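Local coordinates for protein putative hydrolase (Bacteroides ovatus, PDB 4HBS) that is of unknown function but is probably a hydrolase, built as a five-bladed beta-propeller, at residues Y239-V248 against E284-C295. Sequence-based numbering, arbitrary orientation.
Sequences YTTSNYKVAV and ENSTIIPLESAC
Glu284, in helix 280-285, meets Ser242 and Lys245 at the tip of the hairpin formed by strands 236-242 and 245-251, an example of an irregular connection fitted to a tight turn. Its chain runs extended beyond CG, and OE2 accepts a hydrogen bond from Ser242 OG at 2.9 Å; the hydroxyl approaches on the anti side of the oxygen, 34° out of the carboxylate plane. Ser242 OG, anti to its own N (chi1 -169°), is turned to that meeting. The amide of Asn243 lies beside the carboxylate, the two planes 27° apart. Lys245 lays its CD against Glu284 CB and O, then, bent at chi2 and chi4, gives an NZ hydrogen bond of 2.8 Å to Asn243 O, in the carbonyl plane; Glu284 OE1 stays 4.3 Å from NZ, beyond a salt bridge, though the opposite charges may still attract. Were Glu284 replaced by an alanine, Ser242 OG would probably lose this acceptor, and Lys245 NZ the opposite charge nearby. Farther along the strand, Val246 O accepts a hydrogen bond from Ile288 N, 2.7 Å away. The branches of Val246 diverge: CG1 meets Ile288 CG1, while CG2 packs 3.7 Å from Ile289 CD1 and touches Cys295 SG. Ile288 carries its CD1 on to the edge of the Tyr239 ring, in the ring plane, while its CG2 touches Val248 CG1. Within the turn, Tyr244 CB meets Ala294 CB at 3.6 Å. Met309 and Pro298, from the following sheet, complete the apolar cluster around Val246. The whole is an antiparallel beta-hairpin with a type I' turn, packed against the connection that leads from its five-stranded antiparallel sheet to the four-stranded one that follows, as in the blades of a five-bladed beta-propeller.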
ATOM      1  N   TYR A 239       2.005  -5.407  11.574  1.00 44.71           N
ATOM      2  CA  TYR A 239       2.093  -4.087  12.206  1.00 44.67           C
ATOM      3  C   TYR A 239       0.823  -3.284  12.044  1.00 50.09           C
ATOM      4  O   TYR A 239      -0.001  -3.560  11.167  1.00 49.13           O
ATOM      5  CB  TYR A 239       3.254  -3.258  11.609  1.00 44.71           C
ATOM      6  CG  TYR A 239       4.570  -3.973  11.636  1.00 46.43           C
ATOM      7  CD1 TYR A 239       4.902  -4.896  10.650  1.00 48.40           C
ATOM      8  CD2 TYR A 239       5.454  -3.801  12.691  1.00 47.87           C
ATOM      9  CE1 TYR A 239       6.083  -5.630  10.715  1.00 49.32           C
ATOM     10  CE2 TYR A 239       6.643  -4.522  12.763  1.00 49.60           C
ATOM     11  CZ  TYR A 239       6.956  -5.438  11.768  1.00 53.78           C
ATOM     12  OH  TYR A 239       8.111  -6.181  11.816  1.00 52.55           O
ATOM     13  N   THR A 240       0.707  -2.235  12.862  1.00 47.95           N
ATOM     14  CA  THR A 240      -0.396  -1.279  12.805  1.00 47.73           C
ATOM     15  C   THR A 240       0.008  -0.031  13.533  1.00 53.90           C
ATOM     16  O   THR A 240       1.017  -0.038  14.246  1.00 55.10           O
ATOM     17  CB  THR A 240      -1.709  -1.864  13.395  1.00 53.82           C
ATOM     18  OG1 THR A 240      -2.827  -1.081  12.922  1.00 55.79           O
ATOM     19  CG2 THR A 240      -1.696  -1.959  14.940  1.00 50.01           C
ATOM     20  N   THR A 241      -0.771   1.039  13.349  1.00 50.19           N
ATOM     21  CA  THR A 241      -0.596   2.280  14.073  1.00 50.61           C
ATOM     22  C   THR A 241      -1.921   2.705  14.638  1.00 54.91           C
ATOM     23  O   THR A 241      -2.975   2.331  14.122  1.00 53.11           O
ATOM     24  CB  THR A 241       0.020   3.404  13.220  1.00 61.26           C
ATOM     25  OG1 THR A 241      -0.683   3.535  11.985  1.00 59.62           O
ATOM     26  CG2 THR A 241       1.499   3.202  12.975  1.00 61.44           C
ATOM     27  N   SER A 242      -1.854   3.444  15.739  1.00 54.23           N
ATOM     28  CA  SER A 242      -2.991   4.045  16.431  1.00 54.89           C
ATOM     29  C   SER A 242      -2.482   5.372  16.990  1.00 59.70           C
ATOM     30  O   SER A 242      -1.585   5.344  17.826  1.00 60.77           O
ATOM     31  CB  SER A 242      -3.510   3.115  17.527  1.00 60.02           C
ATOM     32  OG  SER A 242      -4.759   3.556  18.037  1.00 70.20           O
ATOM     33  N   ASN A 243      -2.956   6.521  16.463  1.00 55.47           N
ATOM     34  CA  ASN A 243      -2.465   7.857  16.866  1.00 56.08           C
ATOM     35  C   ASN A 243      -0.937   7.947  16.681  1.00 59.59           C
ATOM     36  O   ASN A 243      -0.203   8.372  17.581  1.00 59.83           O
ATOM     37  CB  ASN A 243      -2.882   8.223  18.296  1.00 60.46           C
ATOM     38  CG  ASN A 243      -4.300   8.673  18.371  1.00 88.21           C
ATOM     39  OD1 ASN A 243      -4.578   9.876  18.448  1.00 90.76           O
ATOM     40  ND2 ASN A 243      -5.231   7.726  18.323  1.00 75.51           N
ATOM     41  N   TYR A 244      -0.477   7.495  15.497  1.00 55.18           N
ATOM     42  CA  TYR A 244       0.913   7.496  15.050  1.00 54.83           C
ATOM     43  C   TYR A 244       1.889   6.715  15.978  1.00 59.70           C
ATOM     44  O   TYR A 244       3.094   6.962  15.935  1.00 60.13           O
ATOM     45  CB  TYR A 244       1.391   8.931  14.836  1.00 56.29           C
ATOM     46  CG  TYR A 244       0.509   9.701  13.883  1.00 57.80           C
ATOM     47  CD1 TYR A 244       0.615   9.526  12.509  1.00 58.85           C
ATOM     48  CD2 TYR A 244      -0.477  10.563  14.356  1.00 59.08           C
ATOM     49  CE1 TYR A 244      -0.220  10.209  11.622  1.00 59.30           C
ATOM     50  CE2 TYR A 244      -1.312  11.258  13.482  1.00 59.36           C
ATOM     51  CZ  TYR A 244      -1.208  11.049  12.114  1.00 67.14           C
ATOM     52  OH  TYR A 244      -2.007  11.755  11.230  1.00 67.76           O
ATOM     53  N   LYS A 245       1.377   5.726  16.746  1.00 56.23           N
ATOM     54  CA  LYS A 245       2.186   4.847  17.601  1.00 56.59           C
ATOM     55  C   LYS A 245       2.171   3.511  16.925  1.00 60.34           C
ATOM     56  O   LYS A 245       1.088   3.060  16.572  1.00 60.12           O
ATOM     57  CB  LYS A 245       1.627   4.782  19.024  1.00 59.19           C
ATOM     58  CG  LYS A 245       2.026   6.000  19.840  1.00 66.53           C
ATOM     59  CD  LYS A 245       0.995   6.414  20.873  1.00 74.45           C
ATOM     60  CE  LYS A 245       1.117   7.874  21.236  1.00 85.62           C
ATOM     61  NZ  LYS A 245       0.390   8.757  20.273  1.00 96.78           N
ATOM     62  N   VAL A 246       3.354   2.898  16.677  1.00 56.09           N
ATOM     63  CA  VAL A 246       3.467   1.633  15.934  1.00 54.30           C
ATOM     64  C   VAL A 246       3.455   0.448  16.871  1.00 59.47           C
ATOM     65  O   VAL A 246       4.383   0.304  17.658  1.00 60.77           O
ATOM     66  CB  VAL A 246       4.746   1.594  15.064  1.00 56.55           C
ATOM     67  CG1 VAL A 246       4.812   0.309  14.245  1.00 55.58           C
ATOM     68  CG2 VAL A 246       4.843   2.815  14.162  1.00 54.98           C
ATOM     69  N   ALA A 247       2.434  -0.423  16.766  1.00 55.50           N
ATOM     70  CA  ALA A 247       2.322  -1.653  17.564  1.00 56.17           C
ATOM     71  C   ALA A 247       2.542  -2.860  16.646  1.00 58.11           C
ATOM     72  O   ALA A 247       2.344  -2.749  15.441  1.00 55.48           O
ATOM     73  CB  ALA A 247       0.957  -1.720  18.225  1.00 57.12           C
ATOM     74  N   VAL A 248       2.942  -3.995  17.205  1.00 56.62           N
ATOM     75  CA  VAL A 248       3.222  -5.201  16.416  1.00 56.68           C
ATOM     76  C   VAL A 248       2.582  -6.474  17.037  1.00 62.98           C
ATOM     77  O   VAL A 248       2.462  -6.604  18.262  1.00 63.86           O
ATOM     78  CB  VAL A 248       4.758  -5.383  16.235  1.00 60.54           C
ATOM     79  CG1 VAL A 248       5.460  -5.613  17.573  1.00 62.20           C
ATOM     80  CG2 VAL A 248       5.087  -6.509  15.253  1.00 60.04           C
ATOM     81  N   GLU A 284      -1.221   1.459  22.212  1.00 61.51           N
ATOM     82  CA  GLU A 284      -0.506   2.740  22.098  1.00 60.18           C
ATOM     83  C   GLU A 284       0.637   2.862  23.139  1.00 65.90           C
ATOM     84  O   GLU A 284       1.683   3.445  22.825  1.00 65.35           O
ATOM     85  CB  GLU A 284      -1.484   3.910  22.228  1.00 60.87           C
ATOM     86  CG  GLU A 284      -2.378   4.036  21.011  1.00 66.35           C
ATOM     87  CD  GLU A 284      -3.306   5.232  21.006  1.00 90.03           C
ATOM     88  OE1 GLU A 284      -2.892   6.314  21.486  1.00 83.47           O
ATOM     89  OE2 GLU A 284      -4.423   5.108  20.451  1.00 87.53           O
ATOM     90  N   ASN A 285       0.464   2.279  24.351  1.00 64.09           N
ATOM     91  CA  ASN A 285       1.531   2.266  25.378  1.00 65.81           C
ATOM     92  C   ASN A 285       2.693   1.342  24.951  1.00 68.09           C
ATOM     93  O   ASN A 285       3.802   1.484  25.462  1.00 68.58           O
ATOM     94  CB  ASN A 285       0.996   1.792  26.753  1.00 68.89           C
ATOM     95  CG  ASN A 285      -0.073   2.673  27.350  1.00 95.07           C
ATOM     96  OD1 ASN A 285      -0.060   3.901  27.193  1.00 88.56           O
ATOM     97  ND2 ASN A 285      -1.015   2.071  28.076  1.00 90.27           N
ATOM     98  N   SER A 286       2.412   0.387  24.026  1.00 62.73           N
ATOM     99  CA  SER A 286       3.348  -0.604  23.485  1.00 61.80           C
ATOM    100  C   SER A 286       3.955  -0.180  22.128  1.00 63.16           C
ATOM    101  O   SER A 286       4.206  -1.040  21.277  1.00 62.09           O
ATOM    102  CB  SER A 286       2.612  -1.930  23.304  1.00 64.81           C
ATOM    103  OG  SER A 286       1.752  -2.168  24.401  1.00 74.16           O
ATOM    104  N   THR A 287       4.157   1.137  21.903  1.00 58.81           N
ATOM    105  CA  THR A 287       4.751   1.631  20.653  1.00 56.79           C
ATOM    106  C   THR A 287       6.164   1.023  20.467  1.00 61.33           C
ATOM    107  O   THR A 287       6.923   0.966  21.440  1.00 64.09           O
ATOM    108  CB  THR A 287       4.780   3.176  20.619  1.00 62.22           C
ATOM    109  OG1 THR A 287       5.201   3.586  19.321  1.00 61.14           O
ATOM    110  CG2 THR A 287       5.707   3.796  21.667  1.00 62.10           C
ATOM    111  N   ILE A 288       6.498   0.531  19.247  1.00 54.45           N
ATOM    112  CA  ILE A 288       7.815  -0.062  18.992  1.00 54.12           C
ATOM    113  C   ILE A 288       8.779   0.948  18.322  1.00 58.72           C
ATOM    114  O   ILE A 288       9.904   0.574  18.033  1.00 59.61           O
ATOM    115  CB  ILE A 288       7.743  -1.421  18.227  1.00 55.96           C
ATOM    116  CG1 ILE A 288       7.241  -1.291  16.775  1.00 53.42           C
ATOM    117  CG2 ILE A 288       6.888  -2.417  19.019  1.00 57.16           C
ATOM    118  CD1 ILE A 288       7.575  -2.449  15.934  1.00 55.74           C
ATOM    119  N   ILE A 289       8.371   2.220  18.151  1.00 55.45           N
ATOM    120  CA  ILE A 289       9.221   3.317  17.633  1.00 55.22           C
ATOM    121  C   ILE A 289       9.478   4.243  18.835  1.00 63.47           C
ATOM    122  O   ILE A 289       8.857   4.021  19.881  1.00 65.34           O
ATOM    123  CB  ILE A 289       8.551   4.049  16.427  1.00 55.59           C
ATOM    124  CG1 ILE A 289       7.118   4.541  16.753  1.00 54.86           C
ATOM    125  CG2 ILE A 289       8.533   3.140  15.237  1.00 54.39           C
ATOM    126  CD1 ILE A 289       6.589   5.566  15.832  1.00 55.91           C
ATOM    127  N   PRO A 290      10.338   5.285  18.769  1.00 60.77           N
ATOM    128  CA  PRO A 290      10.522   6.144  19.961  1.00 62.11           C
ATOM    129  C   PRO A 290       9.237   6.889  20.349  1.00 68.11           C
ATOM    130  O   PRO A 290       8.333   7.063  19.520  1.00 66.50           O
ATOM    131  CB  PRO A 290      11.637   7.103  19.545  1.00 63.62           C
ATOM    132  CG  PRO A 290      12.292   6.455  18.369  1.00 67.16           C
ATOM    133  CD  PRO A 290      11.203   5.724  17.660  1.00 61.49           C
ATOM    134  N   LEU A 291       9.153   7.328  21.618  1.00 67.55           N
ATOM    135  CA  LEU A 291       7.958   8.032  22.142  1.00 67.71           C
ATOM    136  C   LEU A 291       7.873   9.478  21.603  1.00 70.21           C
ATOM    137  O   LEU A 291       6.797  10.090  21.587  1.00 68.00           O
ATOM    138  CB  LEU A 291       7.964   8.041  23.688  1.00 70.17           C
ATOM    139  CG  LEU A 291       7.500   6.743  24.368  1.00 76.01           C
ATOM    140  CD1 LEU A 291       8.380   5.546  23.980  1.00 76.23           C
ATOM    141  CD2 LEU A 291       7.480   6.904  25.883  1.00 81.16           C
ATOM    142  N   GLU A 292       9.011   9.975  21.110  1.00 67.72           N
ATOM    143  CA  GLU A 292       9.193  11.314  20.547  1.00 67.34           C
ATOM    144  C   GLU A 292       9.040  11.273  18.994  1.00 68.09           C
ATOM    145  O   GLU A 292       9.236  12.296  18.329  1.00 67.06           O
ATOM    146  CB  GLU A 292      10.582  11.903  20.977  1.00 70.40           C
ATOM    147  CG  GLU A 292      11.692  10.870  21.191  1.00 85.16           C
ATOM    148  CD  GLU A 292      13.110  11.387  21.290  1.00116.16           C
ATOM    149  OE1 GLU A 292      13.302  12.620  21.408  1.00120.08           O
ATOM    150  OE2 GLU A 292      14.036  10.543  21.258  1.00108.34           O
ATOM    151  N   SER A 293       8.661  10.096  18.431  1.00 62.41           N
ATOM    152  CA  SER A 293       8.465   9.900  17.002  1.00 59.63           C
ATOM    153  C   SER A 293       7.055   9.523  16.721  1.00 62.09           C
ATOM    154  O   SER A 293       6.371   8.942  17.563  1.00 62.37           O
ATOM    155  CB  SER A 293       9.375   8.799  16.485  1.00 62.03           C
ATOM    156  OG  SER A 293      10.736   9.182  16.582  1.00 69.62           O
ATOM    157  N   ALA A 294       6.630   9.821  15.510  1.00 57.10           N
ATOM    158  CA  ALA A 294       5.295   9.535  15.012  1.00 55.05           C
ATOM    159  C   ALA A 294       5.414   9.135  13.576  1.00 57.84           C
ATOM    160  O   ALA A 294       6.260   9.683  12.869  1.00 57.11           O
ATOM    161  CB  ALA A 294       4.430  10.766  15.147  1.00 55.36           C
ATOM    162  N   CYS A 295       4.661   8.136  13.148  1.00 54.66           N
ATOM    163  CA  CYS A 295       4.704   7.713  11.755  1.00 54.30           C
ATOM    164  C   CYS A 295       3.446   6.912  11.407  1.00 58.34           C
ATOM    165  O   CYS A 295       2.776   6.405  12.308  1.00 59.05           O
ATOM    166  CB  CYS A 295       5.989   6.928  11.463  1.00 55.36           C
ATOM    167  SG  CYS A 295       5.746   5.165  11.129  1.00 59.13           S
TER